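Local coordinates for OBG-type G domain-containing protein (Pyrococcus horikoshii, PDB 2E87) that probably binds GTP as an Obg-type GTPase of the NOG1 family, and is seen with GDP bound, at residues A[16-21]-A[135-140]; A[82-87]-A[233-238]; A[266-271]-A[302-307]. One frame throughout, in Å; residues are numbered along the deposited sequence.

Contact 1 of 3, residues A[16-21]-A[135-140]; sequences ELIDKA and RVASVL
Leu17 O accepts the backbone hydrogen bond of Ala21 N at 2.9 Å, one of the regular helix bonds of this region. The contact itself is apolar. Leu17 turns its side chain across Leu140 at about a right angle. Leu17 CD1 lies 3.9 Å from Leu140 CD1 and as close to the other methyl, CD2, so it rests against the fork of that leucine. Ile18 and Leu140 run past each other in opposite directions, with Ile18 CG1 3.8 Å from Leu140 CD1. The Ile18 chain stretches on beyond CG1 (chi2 171°), and this takes its CD1 methyl against CA and CB of Ala137. There Ile18 CD1 meets Ala137 CB at 3.7 Å. The small alanine lets the backbones come close: Ile18 CA and Ala137 CA are 6.1 Å apart. Leu140 CD1 is thus shared by Leu17 and Ile18. All four touching residues are buried. The short helix axes run nearly antiparallel, at 153°, and approach to 10.0 Å. This joins helices 14-30 and 122-142 in the bundle of the NOG1 N-terminal helical domain. Leu17 also packs on Val57, Asn60 and Leu61 of helix 38-67, while helix 88-117 packs on Val139 through Trp100 and Ala101.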
ATOM      1  N   GLU A  16      22.984 -13.947   8.004  1.00 39.12           N
ATOM      2  CA  GLU A  16      22.262 -14.218   9.246  1.00 40.33           C
ATOM      3  C   GLU A  16      21.507 -15.534   9.137  1.00 37.69           C
ATOM      4  O   GLU A  16      21.418 -16.273  10.106  1.00 39.02           O
ATOM      5  CB  GLU A  16      21.282 -13.070   9.575  1.00 37.45           C
ATOM      6  CG  GLU A  16      21.940 -11.697   9.641  1.00 35.63           C
ATOM      7  CD  GLU A  16      20.940 -10.532   9.728  1.00 42.93           C
ATOM      8  OE1 GLU A  16      19.835 -10.622   9.141  1.00 32.98           O
ATOM      9  OE2 GLU A  16      21.277  -9.507  10.372  1.00 44.51           O
ATOM     10  N   LEU A  17      20.974 -15.834   7.956  1.00 35.56           N
ATOM     11  CA  LEU A  17      20.226 -17.075   7.784  1.00 36.93           C
ATOM     12  C   LEU A  17      21.189 -18.245   7.815  1.00 36.23           C
ATOM     13  O   LEU A  17      20.906 -19.290   8.396  1.00 34.31           O
ATOM     14  CB  LEU A  17      19.474 -17.088   6.456  1.00 37.07           C
ATOM     15  CG  LEU A  17      17.964 -17.350   6.472  1.00 46.89           C
ATOM     16  CD1 LEU A  17      17.591 -18.063   5.173  1.00 47.29           C
ATOM     17  CD2 LEU A  17      17.563 -18.203   7.664  1.00 44.75           C
ATOM     18  N   ILE A  18      22.336 -18.063   7.174  1.00 37.99           N
ATOM     19  CA  ILE A  18      23.348 -19.105   7.137  1.00 40.53           C
ATOM     20  C   ILE A  18      23.773 -19.427   8.561  1.00 41.84           C
ATOM     21  O   ILE A  18      23.746 -20.579   8.984  1.00 43.56           O
ATOM     22  CB  ILE A  18      24.582 -18.649   6.335  1.00 37.61           C
ATOM     23  CG1 ILE A  18      24.231 -18.567   4.850  1.00 28.34           C
ATOM     24  CG2 ILE A  18      25.737 -19.611   6.558  1.00 29.11           C
ATOM     25  CD1 ILE A  18      25.322 -17.908   4.002  1.00 35.21           C
ATOM     26  N   ASP A  19      24.141 -18.394   9.306  1.00 40.92           N
ATOM     27  CA  ASP A  19      24.575 -18.578  10.675  1.00 42.23           C
ATOM     28  C   ASP A  19      23.506 -19.225  11.540  1.00 43.43           C
ATOM     29  O   ASP A  19      23.798 -20.137  12.317  1.00 42.53           O
ATOM     30  CB  ASP A  19      25.014 -17.236  11.269  1.00 46.01           C
ATOM     31  CG  ASP A  19      26.353 -16.767  10.716  1.00 58.00           C
ATOM     32  OD1 ASP A  19      26.818 -17.329   9.696  1.00 60.53           O
ATOM     33  OD2 ASP A  19      26.944 -15.828  11.297  1.00 66.18           O
ATOM     34  N   LYS A  20      22.267 -18.765  11.399  1.00 39.52           N
ATOM     35  CA  LYS A  20      21.171 -19.317  12.185  1.00 35.82           C
ATOM     36  C   LYS A  20      21.046 -20.803  11.869  1.00 35.77           C
ATOM     37  O   LYS A  20      20.989 -21.637  12.763  1.00 31.54           O
ATOM     38  CB  LYS A  20      19.866 -18.604  11.840  1.00 36.76           C
ATOM     39  CG  LYS A  20      18.684 -18.943  12.739  1.00 43.86           C
ATOM     40  CD  LYS A  20      17.423 -18.207  12.265  1.00 49.12           C
ATOM     41  CE  LYS A  20      16.318 -18.193  13.316  1.00 51.22           C
ATOM     42  NZ  LYS A  20      16.766 -17.448  14.534  1.00 57.71           N
ATOM     43  N   ALA A  21      21.027 -21.124  10.583  1.00 34.76           N
ATOM     44  CA  ALA A  21      20.895 -22.499  10.144  1.00 30.95           C
ATOM     45  C   ALA A  21      22.062 -23.405  10.563  1.00 35.08           C
ATOM     46  O   ALA A  21      21.839 -24.517  11.039  1.00 33.50           O
ATOM     47  CB  ALA A  21      20.716 -22.529   8.639  1.00 27.80           C
ATOM     48  N   ARG A 135      26.601 -25.335  -0.936  1.00 30.14           N
ATOM     49  CA  ARG A 135      25.549 -24.962  -1.873  1.00 37.33           C
ATOM     50  C   ARG A 135      24.416 -24.160  -1.245  1.00 37.79           C
ATOM     51  O   ARG A 135      23.844 -23.294  -1.903  1.00 38.49           O
ATOM     52  CB  ARG A 135      24.970 -26.196  -2.571  1.00 37.16           C
ATOM     53  CG  ARG A 135      25.945 -26.869  -3.523  1.00 43.49           C
ATOM     54  CD  ARG A 135      25.239 -27.910  -4.359  1.00 60.11           C
ATOM     55  NE  ARG A 135      26.158 -28.857  -4.986  1.00 69.80           N
ATOM     56  CZ  ARG A 135      27.125 -28.518  -5.832  1.00 73.27           C
ATOM     57  NH1 ARG A 135      27.307 -27.243  -6.157  1.00 79.16           N
ATOM     58  NH2 ARG A 135      27.902 -29.456  -6.364  1.00 70.00           N
ATOM     59  N   VAL A 136      24.080 -24.440   0.013  1.00 33.58           N
ATOM     60  CA  VAL A 136      23.014 -23.691   0.652  1.00 33.73           C
ATOM     61  C   VAL A 136      23.476 -22.257   0.828  1.00 32.70           C
ATOM     62  O   VAL A 136      22.746 -21.319   0.509  1.00 28.53           O
ATOM     63  CB  VAL A 136      22.634 -24.277   2.039  1.00 36.39           C
ATOM     64  CG1 VAL A 136      21.622 -23.375   2.712  1.00 24.24           C
ATOM     65  CG2 VAL A 136      22.041 -25.664   1.877  1.00 34.51           C
ATOM     66  N   ALA A 137      24.689 -22.088   1.344  1.00 31.32           N
ATOM     67  CA  ALA A 137      25.237 -20.754   1.539  1.00 36.75           C
ATOM     68  C   ALA A 137      25.245 -19.980   0.214  1.00 34.80           C
ATOM     69  O   ALA A 137      24.937 -18.791   0.168  1.00 38.44           O
ATOM     70  CB  ALA A 137      26.644 -20.848   2.095  1.00 34.86           C
ATOM     71  N   SER A 138      25.591 -20.667  -0.863  1.00 39.14           N
ATOM     72  CA  SER A 138      25.642 -20.059  -2.182  1.00 38.96           C
ATOM     73  C   SER A 138      24.253 -19.653  -2.708  1.00 37.63           C
ATOM     74  O   SER A 138      24.087 -18.565  -3.264  1.00 31.13           O
ATOM     75  CB  SER A 138      26.318 -21.024  -3.158  1.00 39.48           C
ATOM     76  OG  SER A 138      26.231 -20.546  -4.484  1.00 44.98           O
ATOM     77  N   VAL A 139      23.266 -20.530  -2.551  1.00 34.52           N
ATOM     78  CA  VAL A 139      21.915 -20.207  -2.999  1.00 30.53           C
ATOM     79  C   VAL A 139      21.449 -18.958  -2.259  1.00 31.68           C
ATOM     80  O   VAL A 139      20.906 -18.042  -2.867  1.00 35.44           O
ATOM     81  CB  VAL A 139      20.930 -21.386  -2.739  1.00 33.29           C
ATOM     82  CG1 VAL A 139      19.498 -20.965  -3.011  1.00 28.45           C
ATOM     83  CG2 VAL A 139      21.279 -22.559  -3.632  1.00 30.70           C
ATOM     84  N   LEU A 140      21.698 -18.896  -0.954  1.00 32.67           N
ATOM     85  CA  LEU A 140      21.272 -17.733  -0.169  1.00 34.88           C
ATOM     86  C   LEU A 140      22.022 -16.469  -0.562  1.00 40.14           C
ATOM     87  O   LEU A 140      21.461 -15.366  -0.516  1.00 36.21           O
ATOM     88  CB  LEU A 140      21.449 -17.983   1.337  1.00 29.20           C
ATOM     89  CG  LEU A 140      20.562 -19.086   1.909  1.00 37.06           C
ATOM     90  CD1 LEU A 140      20.835 -19.281   3.410  1.00 35.09           C
ATOM     91  CD2 LEU A 140      19.102 -18.702   1.641  1.00 31.69           C
TER

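Contact 2 of 3, residues A[82-87]-A[233-238]; sequences VDVLVD and NEIEKQ
Val84 overlaps the aliphatic stem and the amide of Gln238. Its CG2 methyl lies 3.6 Å from Gln238 OE1 and 4.0 Å from Gln238 CB. The two side chains pass in opposite directions. With CG anti to the backbone N (chi1 -169°) and the chain extended beyond CG, Gln238 reaches across to helix 76-86. There Gln238 NE2 donates to Asp83 OD1 at 2.8 Å. Asp83 OD1 lies close to the Gln238 amide plane, whereas NE2 approaches from above the carboxylate plane, and the two flat groups stand 75° apart. The same NE2 also bonds to Glu80 OE2, so one amide nitrogen bridges two acids about a turn apart on helix 76-86. Asp83 OD2 takes the backbone N of Arg88, which helps fix the carboxylate's rotation. Nearer the start of helix 234-241, Ile235 CD1 touches Val84 O at 3.8 Å, and Phe199 from a nearby loop packs on both Val84 and Ile235. The helix segments run roughly antiparallel, at 146°, with axes 9.7 Å apart. The contact joins two domains: helix 76-86 belongs to the NOG1 N-terminal helical domain, and helix 234-241 to the Obg-type G domain. Coming after strand 214-220, helix 234-241 sits where the switch II helix of P-loop GTPases is expected.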
ATOM      1  N   VAL A  82       2.103   1.177  -3.728  1.00 33.26           N
ATOM      2  CA  VAL A  82       3.175   0.219  -3.463  1.00 31.88           C
ATOM      3  C   VAL A  82       4.192   0.330  -4.612  1.00 33.46           C
ATOM      4  O   VAL A  82       5.404   0.353  -4.404  1.00 33.94           O
ATOM      5  CB  VAL A  82       2.646  -1.244  -3.415  1.00 29.01           C
ATOM      6  CG1 VAL A  82       3.803  -2.240  -3.621  1.00 20.27           C
ATOM      7  CG2 VAL A  82       1.967  -1.504  -2.072  1.00 28.09           C
ATOM      8  N   ASP A  83       3.667   0.393  -5.831  1.00 35.48           N
ATOM      9  CA  ASP A  83       4.486   0.506  -7.013  1.00 31.61           C
ATOM     10  C   ASP A  83       5.281   1.804  -6.933  1.00 37.35           C
ATOM     11  O   ASP A  83       6.463   1.836  -7.235  1.00 37.23           O
ATOM     12  CB  ASP A  83       3.589   0.498  -8.255  1.00 35.05           C
ATOM     13  CG  ASP A  83       4.383   0.452  -9.564  1.00 43.74           C
ATOM     14  OD1 ASP A  83       3.792   0.755 -10.611  1.00 41.50           O
ATOM     15  OD2 ASP A  83       5.580   0.101  -9.556  1.00 41.62           O
ATOM     16  N   VAL A  84       4.632   2.880  -6.505  1.00 41.96           N
ATOM     17  CA  VAL A  84       5.313   4.162  -6.405  1.00 39.19           C
ATOM     18  C   VAL A  84       6.445   4.141  -5.398  1.00 37.67           C
ATOM     19  O   VAL A  84       7.504   4.695  -5.642  1.00 42.13           O
ATOM     20  CB  VAL A  84       4.335   5.303  -6.005  1.00 43.40           C
ATOM     21  CG1 VAL A  84       5.094   6.461  -5.383  1.00 32.64           C
ATOM     22  CG2 VAL A  84       3.593   5.787  -7.220  1.00 36.04           C
ATOM     23  N   LEU A  85       6.221   3.501  -4.264  1.00 36.69           N
ATOM     24  CA  LEU A  85       7.222   3.471  -3.207  1.00 38.79           C
ATOM     25  C   LEU A  85       8.392   2.488  -3.341  1.00 39.50           C
ATOM     26  O   LEU A  85       9.510   2.801  -2.927  1.00 44.30           O
ATOM     27  CB  LEU A  85       6.537   3.212  -1.859  1.00 36.77           C
ATOM     28  CG  LEU A  85       5.552   4.265  -1.356  1.00 39.64           C
ATOM     29  CD1 LEU A  85       4.953   3.833  -0.032  1.00 38.46           C
ATOM     30  CD2 LEU A  85       6.277   5.581  -1.200  1.00 41.97           C
ATOM     31  N   VAL A  86       8.158   1.310  -3.903  1.00 39.03           N
ATOM     32  CA  VAL A  86       9.233   0.321  -3.967  1.00 38.30           C
ATOM     33  C   VAL A  86       9.358  -0.397  -5.294  1.00 38.30           C
ATOM     34  O   VAL A  86      10.233  -1.249  -5.455  1.00 37.65           O
ATOM     35  CB  VAL A  86       9.033  -0.735  -2.855  1.00 35.35           C
ATOM     36  CG1 VAL A  86       8.836  -0.038  -1.524  1.00 30.05           C
ATOM     37  CG2 VAL A  86       7.811  -1.608  -3.145  1.00 29.92           C
ATOM     38  N   ASP A  87       8.463  -0.064  -6.224  1.00 37.02           N
ATOM     39  CA  ASP A  87       8.414  -0.663  -7.564  1.00 40.14           C
ATOM     40  C   ASP A  87       7.823  -2.069  -7.598  1.00 37.81           C
ATOM     41  O   ASP A  87       8.465  -3.035  -7.205  1.00 37.97           O
ATOM     42  CB  ASP A  87       9.799  -0.697  -8.229  1.00 39.11           C
ATOM     43  CG  ASP A  87       9.711  -1.070  -9.691  1.00 46.26           C
ATOM     44  OD1 ASP A  87       9.849  -2.262 -10.027  1.00 52.77           O
ATOM     45  OD2 ASP A  87       9.461  -0.167 -10.512  1.00 60.25           O
ATOM     46  N   ASN A 233       6.924  14.757 -12.445  1.00 74.48           N
ATOM     47  CA  ASN A 233       7.659  13.539 -12.805  1.00 74.18           C
ATOM     48  C   ASN A 233       6.610  12.479 -13.082  1.00 71.30           C
ATOM     49  O   ASN A 233       5.496  12.568 -12.564  1.00 72.58           O
ATOM     50  CB  ASN A 233       8.507  13.049 -11.633  1.00 76.17           C
ATOM     51  CG  ASN A 233       9.464  14.096 -11.131  1.00 85.96           C
ATOM     52  OD1 ASN A 233       9.085  15.250 -10.917  1.00 91.82           O
ATOM     53  ND2 ASN A 233      10.714  13.702 -10.925  1.00 87.68           N
ATOM     54  N   GLU A 234       6.954  11.471 -13.876  1.00 65.59           N
ATOM     55  CA  GLU A 234       5.987  10.425 -14.176  1.00 64.83           C
ATOM     56  C   GLU A 234       5.631   9.619 -12.926  1.00 60.00           C
ATOM     57  O   GLU A 234       4.550   9.024 -12.846  1.00 62.31           O
ATOM     58  CB  GLU A 234       6.512   9.498 -15.278  1.00 67.17           C
ATOM     59  CG  GLU A 234       6.384  10.082 -16.682  1.00 75.43           C
ATOM     60  CD  GLU A 234       4.934  10.220 -17.135  1.00 82.03           C
ATOM     61  OE1 GLU A 234       4.280   9.183 -17.385  1.00 81.51           O
ATOM     62  OE2 GLU A 234       4.444  11.367 -17.241  1.00 83.75           O
ATOM     63  N   ILE A 235       6.527   9.624 -11.946  1.00 52.03           N
ATOM     64  CA  ILE A 235       6.296   8.895 -10.711  1.00 51.85           C
ATOM     65  C   ILE A 235       5.325   9.636  -9.771  1.00 54.27           C
ATOM     66  O   ILE A 235       4.302   9.078  -9.364  1.00 54.82           O
ATOM     67  CB  ILE A 235       7.630   8.615  -9.989  1.00 51.54           C
ATOM     68  CG1 ILE A 235       7.382   7.735  -8.765  1.00 54.38           C
ATOM     69  CG2 ILE A 235       8.314   9.926  -9.615  1.00 43.58           C
ATOM     70  CD1 ILE A 235       8.597   7.587  -7.864  1.00 61.36           C
ATOM     71  N   GLU A 236       5.628  10.887  -9.432  1.00 55.47           N
ATOM     72  CA  GLU A 236       4.746  11.637  -8.547  1.00 54.01           C
ATOM     73  C   GLU A 236       3.403  11.782  -9.227  1.00 49.51           C
ATOM     74  O   GLU A 236       2.375  11.932  -8.585  1.00 48.78           O
ATOM     75  CB  GLU A 236       5.346  13.002  -8.208  1.00 54.16           C
ATOM     76  CG  GLU A 236       5.951  13.725  -9.371  1.00 65.09           C
ATOM     77  CD  GLU A 236       6.790  14.901  -8.928  1.00 69.75           C
ATOM     78  OE1 GLU A 236       7.718  14.694  -8.112  1.00 68.03           O
ATOM     79  OE2 GLU A 236       6.529  16.031  -9.396  1.00 75.92           O
ATOM     80  N   LYS A 237       3.423  11.702 -10.542  1.00 44.33           N
ATOM     81  CA  LYS A 237       2.212  11.791 -11.330  1.00 44.14           C
ATOM     82  C   LYS A 237       1.392  10.516 -11.070  1.00 47.74           C
ATOM     83  O   LYS A 237       0.159  10.561 -10.949  1.00 48.73           O
ATOM     84  CB  LYS A 237       2.608  11.883 -12.796  1.00 46.09           C
ATOM     85  CG  LYS A 237       1.627  12.522 -13.739  1.00 52.75           C
ATOM     86  CD  LYS A 237       2.409  12.938 -14.990  1.00 60.05           C
ATOM     87  CE  LYS A 237       1.577  13.715 -15.999  1.00 68.10           C
ATOM     88  NZ  LYS A 237       2.429  14.173 -17.149  1.00 66.44           N
ATOM     89  N   GLN A 238       2.082   9.379 -10.993  1.00 42.17           N
ATOM     90  CA  GLN A 238       1.419   8.107 -10.746  1.00 41.42           C
ATOM     91  C   GLN A 238       0.837   8.122  -9.324  1.00 40.16           C
ATOM     92  O   GLN A 238      -0.245   7.591  -9.087  1.00 39.21           O
ATOM     93  CB  GLN A 238       2.417   6.950 -10.894  1.00 40.97           C
ATOM     94  CG  GLN A 238       1.802   5.538 -10.930  1.00 39.51           C
ATOM     95  CD  GLN A 238       2.830   4.432 -10.647  1.00 45.47           C
ATOM     96  OE1 GLN A 238       4.030   4.696 -10.574  1.00 44.85           O
ATOM     97  NE2 GLN A 238       2.358   3.191 -10.491  1.00 34.02           N
TER

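Contact 3 of 3, residues A[266-271]-A[302-307]; sequences EQIHLF and EKFVKE
Phe304 CG stands anti to its own backbone N (chi1 166°), while Ile268 CG1 lies beside its backbone N (chi1 -78°); these settings bring the ring and the branched chain together. Ile268 lies along one face of the ring. Its CG1 makes a CH-pi contact, 4.0 Å from the centroid of the Phe304 ring. The CG2 methyl of Ile268 reaches Phe304 CZ at 3.3 Å, which is tight packing, and Ile268 CD1 lies 3.9 Å from Phe304 CG. CG1, CG2 and CD1 of Ile268 all touch the one ring. Phe271 comes from another direction, at the edge of that ring. Phe271 CD2 is 3.8 Å from Phe304 CE2. The ring planes stand at 85°, but the approach is oblique. Phe304 is therefore covered on a face by Ile268 and touched at its rim by Phe271, a wholly apolar and buried arrangement. Phe271 also meets the rings of Tyr252 and His275. Helix 264-277 links the parallel strands 249-254 and 283-287 in a beta-alpha-beta crossover. Phe254 of strand 249-254 touches both Ile268 and Phe304, and Val305 packs on Val285, so helices 264-277 and 295-307 pack against strands 249-254 and 283-287.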
ATOM      1  N   GLU A 266      -6.146  31.129 -13.749  1.00 38.91           N
ATOM      2  CA  GLU A 266      -5.234  30.053 -13.375  1.00 36.17           C
ATOM      3  C   GLU A 266      -5.986  28.930 -12.636  1.00 39.36           C
ATOM      4  O   GLU A 266      -5.671  27.751 -12.791  1.00 39.80           O
ATOM      5  CB  GLU A 266      -4.104  30.591 -12.499  1.00 34.44           C
ATOM      6  CG  GLU A 266      -3.102  31.495 -13.222  1.00 31.89           C
ATOM      7  CD  GLU A 266      -1.933  31.896 -12.343  1.00 36.04           C
ATOM      8  OE1 GLU A 266      -1.762  31.290 -11.259  1.00 46.74           O
ATOM      9  OE2 GLU A 266      -1.173  32.805 -12.727  1.00 33.72           O
ATOM     10  N   GLN A 267      -6.984  29.294 -11.842  1.00 38.25           N
ATOM     11  CA  GLN A 267      -7.758  28.298 -11.127  1.00 39.72           C
ATOM     12  C   GLN A 267      -8.543  27.508 -12.156  1.00 39.39           C
ATOM     13  O   GLN A 267      -8.702  26.302 -12.022  1.00 37.88           O
ATOM     14  CB  GLN A 267      -8.724  28.950 -10.132  1.00 34.84           C
ATOM     15  CG  GLN A 267      -8.062  29.597  -8.936  1.00 35.98           C
ATOM     16  CD  GLN A 267      -9.071  30.308  -8.039  1.00 44.64           C
ATOM     17  OE1 GLN A 267     -10.056  29.712  -7.603  1.00 41.85           O
ATOM     18  NE2 GLN A 267      -8.828  31.590  -7.764  1.00 39.25           N
ATOM     19  N   ILE A 268      -9.045  28.178 -13.188  1.00 41.35           N
ATOM     20  CA  ILE A 268      -9.793  27.457 -14.222  1.00 40.92           C
ATOM     21  C   ILE A 268      -8.865  26.490 -14.979  1.00 39.47           C
ATOM     22  O   ILE A 268      -9.249  25.369 -15.296  1.00 38.55           O
ATOM     23  CB  ILE A 268     -10.471  28.426 -15.231  1.00 35.71           C
ATOM     24  CG1 ILE A 268     -11.735  29.021 -14.617  1.00 38.17           C
ATOM     25  CG2 ILE A 268     -10.847  27.696 -16.506  1.00 37.56           C
ATOM     26  CD1 ILE A 268     -12.330  30.156 -15.456  1.00 42.00           C
ATOM     27  N   HIS A 269      -7.640  26.907 -15.263  1.00 37.49           N
ATOM     28  CA  HIS A 269      -6.755  26.002 -15.980  1.00 41.98           C
ATOM     29  C   HIS A 269      -6.553  24.743 -15.170  1.00 42.45           C
ATOM     30  O   HIS A 269      -6.613  23.639 -15.708  1.00 44.18           O
ATOM     31  CB  HIS A 269      -5.410  26.662 -16.265  1.00 40.96           C
ATOM     32  CG  HIS A 269      -5.482  27.735 -17.302  1.00 51.47           C
ATOM     33  ND1 HIS A 269      -4.472  28.653 -17.495  1.00 53.75           N
ATOM     34  CD2 HIS A 269      -6.441  28.028 -18.213  1.00 49.67           C
ATOM     35  CE1 HIS A 269      -4.806  29.467 -18.481  1.00 58.01           C
ATOM     36  NE2 HIS A 269      -5.996  29.109 -18.933  1.00 57.30           N
ATOM     37  N   LEU A 270      -6.333  24.911 -13.870  1.00 39.69           N
ATOM     38  CA  LEU A 270      -6.110  23.771 -12.999  1.00 43.20           C
ATOM     39  C   LEU A 270      -7.345  22.893 -12.961  1.00 43.07           C
ATOM     40  O   LEU A 270      -7.243  21.671 -13.050  1.00 41.02           O
ATOM     41  CB  LEU A 270      -5.754  24.219 -11.579  1.00 46.97           C
ATOM     42  CG  LEU A 270      -5.292  23.067 -10.682  1.00 49.20           C
ATOM     43  CD1 LEU A 270      -4.026  22.451 -11.259  1.00 44.38           C
ATOM     44  CD2 LEU A 270      -5.042  23.577  -9.274  1.00 44.61           C
ATOM     45  N   PHE A 271      -8.513  23.511 -12.832  1.00 40.45           N
ATOM     46  CA  PHE A 271      -9.736  22.732 -12.798  1.00 41.09           C
ATOM     47  C   PHE A 271      -9.840  21.846 -14.044  1.00 42.64           C
ATOM     48  O   PHE A 271     -10.188  20.670 -13.957  1.00 42.72           O
ATOM     49  CB  PHE A 271     -10.955  23.646 -12.737  1.00 39.90           C
ATOM     50  CG  PHE A 271     -12.223  22.960 -13.118  1.00 39.41           C
ATOM     51  CD1 PHE A 271     -12.890  22.147 -12.211  1.00 36.86           C
ATOM     52  CD2 PHE A 271     -12.708  23.051 -14.413  1.00 39.70           C
ATOM     53  CE1 PHE A 271     -14.022  21.431 -12.594  1.00 34.98           C
ATOM     54  CE2 PHE A 271     -13.843  22.333 -14.807  1.00 41.58           C
ATOM     55  CZ  PHE A 271     -14.497  21.523 -13.891  1.00 38.24           C
ATOM     56  N   GLU A 302     -19.568  31.067 -12.358  1.00 79.21           N
ATOM     57  CA  GLU A 302     -20.805  30.326 -12.578  1.00 79.94           C
ATOM     58  C   GLU A 302     -21.016  30.097 -14.068  1.00 81.10           C
ATOM     59  O   GLU A 302     -21.373  28.999 -14.489  1.00 85.15           O
ATOM     60  CB  GLU A 302     -22.006  31.074 -12.000  1.00 77.82           C
ATOM     61  CG  GLU A 302     -21.972  31.215 -10.496  1.00 81.55           C
ATOM     62  CD  GLU A 302     -23.356  31.166  -9.881  1.00 84.37           C
ATOM     63  OE1 GLU A 302     -24.039  30.133 -10.052  1.00 82.97           O
ATOM     64  OE2 GLU A 302     -23.762  32.152  -9.228  1.00 85.54           O
ATOM     65  N   LYS A 303     -20.778  31.136 -14.861  1.00 80.05           N
ATOM     66  CA  LYS A 303     -20.940  31.047 -16.304  1.00 78.56           C
ATOM     67  C   LYS A 303     -20.083  29.890 -16.788  1.00 76.51           C
ATOM     68  O   LYS A 303     -20.597  28.895 -17.291  1.00 75.90           O
ATOM     69  CB  LYS A 303     -20.495  32.355 -16.959  1.00 81.69           C
ATOM     70  CG  LYS A 303     -21.053  32.602 -18.358  1.00 87.36           C
ATOM     71  CD  LYS A 303     -20.831  34.061 -18.774  1.00 91.56           C
ATOM     72  CE  LYS A 303     -21.615  34.435 -20.032  1.00 93.24           C
ATOM     73  NZ  LYS A 303     -21.573  35.907 -20.313  1.00 89.14           N
ATOM     74  N   PHE A 304     -18.773  30.027 -16.617  1.00 74.67           N
ATOM     75  CA  PHE A 304     -17.814  28.998 -17.016  1.00 72.57           C
ATOM     76  C   PHE A 304     -18.221  27.605 -16.547  1.00 72.46           C
ATOM     77  O   PHE A 304     -18.217  26.649 -17.326  1.00 71.47           O
ATOM     78  CB  PHE A 304     -16.436  29.320 -16.438  1.00 69.00           C
ATOM     79  CG  PHE A 304     -15.471  28.174 -16.504  1.00 67.08           C
ATOM     80  CD1 PHE A 304     -14.881  27.813 -17.705  1.00 70.74           C
ATOM     81  CD2 PHE A 304     -15.167  27.444 -15.369  1.00 67.32           C
ATOM     82  CE1 PHE A 304     -13.999  26.738 -17.772  1.00 72.13           C
ATOM     83  CE2 PHE A 304     -14.289  26.368 -15.424  1.00 68.39           C
ATOM     84  CZ  PHE A 304     -13.704  26.015 -16.628  1.00 71.75           C
ATOM     85  N   VAL A 305     -18.557  27.496 -15.264  1.00 70.97           N
ATOM     86  CA  VAL A 305     -18.943  26.218 -14.683  1.00 69.39           C
ATOM     87  C   VAL A 305     -20.149  25.598 -15.358  1.00 70.03           C
ATOM     88  O   VAL A 305     -20.090  24.464 -15.826  1.00 70.55           O
ATOM     89  CB  VAL A 305     -19.247  26.349 -13.181  1.00 67.11           C
ATOM     90  CG1 VAL A 305     -19.794  25.033 -12.649  1.00 65.30           C
ATOM     91  CG2 VAL A 305     -17.990  26.731 -12.432  1.00 61.52           C
ATOM     92  N   LYS A 306     -21.249  26.338 -15.403  1.00 72.21           N
ATOM     93  CA  LYS A 306     -22.453  25.817 -16.024  1.00 75.34           C
ATOM     94  C   LYS A 306     -22.201  25.419 -17.473  1.00 75.79           C
ATOM     95  O   LYS A 306     -22.851  24.516 -17.992  1.00 76.10           O
ATOM     96  CB  LYS A 306     -23.590  26.835 -15.897  1.00 73.71           C
ATOM     97  CG  LYS A 306     -24.058  26.970 -14.451  1.00 73.08           C
ATOM     98  CD  LYS A 306     -25.043  28.100 -14.225  1.00 75.82           C
ATOM     99  CE  LYS A 306     -25.449  28.162 -12.751  1.00 75.99           C
ATOM    100  NZ  LYS A 306     -26.325  29.319 -12.416  1.00 76.83           N
ATOM    101  N   GLU A 307     -21.235  26.068 -18.112  1.00 75.83           N
ATOM    102  CA  GLU A 307     -20.902  25.747 -19.493  1.00 80.38           C
ATOM    103  C   GLU A 307     -20.239  24.381 -19.608  1.00 80.00           C
ATOM    104  O   GLU A 307     -20.190  23.803 -20.693  1.00 82.07           O
ATOM    105  CB  GLU A 307     -19.978  26.809 -20.086  1.00 85.27           C
ATOM    106  CG  GLU A 307     -20.633  28.163 -20.258  1.00 94.34           C
ATOM    107  CD  GLU A 307     -19.727  29.153 -20.958  1.00 99.89           C
ATOM    108  OE1 GLU A 307     -19.288  28.847 -22.089  1.00101.94           O
ATOM    109  OE2 GLU A 307     -19.455  30.231 -20.380  1.00102.12           O
TER

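In the fold
Contacts 1 and 3 are buried and apolar, but they lie in different domains. Contact 1 packs two helices of the N-terminal bundle with aliphatic groups. Contact 3 joins two helices of the G domain beside the sheet, with an isoleucine and two phenylalanine rings. Their centres are about 63 Å apart, on opposite sides of the chain's centre. Contact 2 lies between them and is only partly buried. It alone has a hydrogen bond across it, and it joins the helical domain to the G domain. Its segments alternate with those of contact 1 along the chain, whereas contact 3 follows later. None of the three shares a helix with another. In contact 3 the side chain of Phe271 is about 14 Å from the bound GDP.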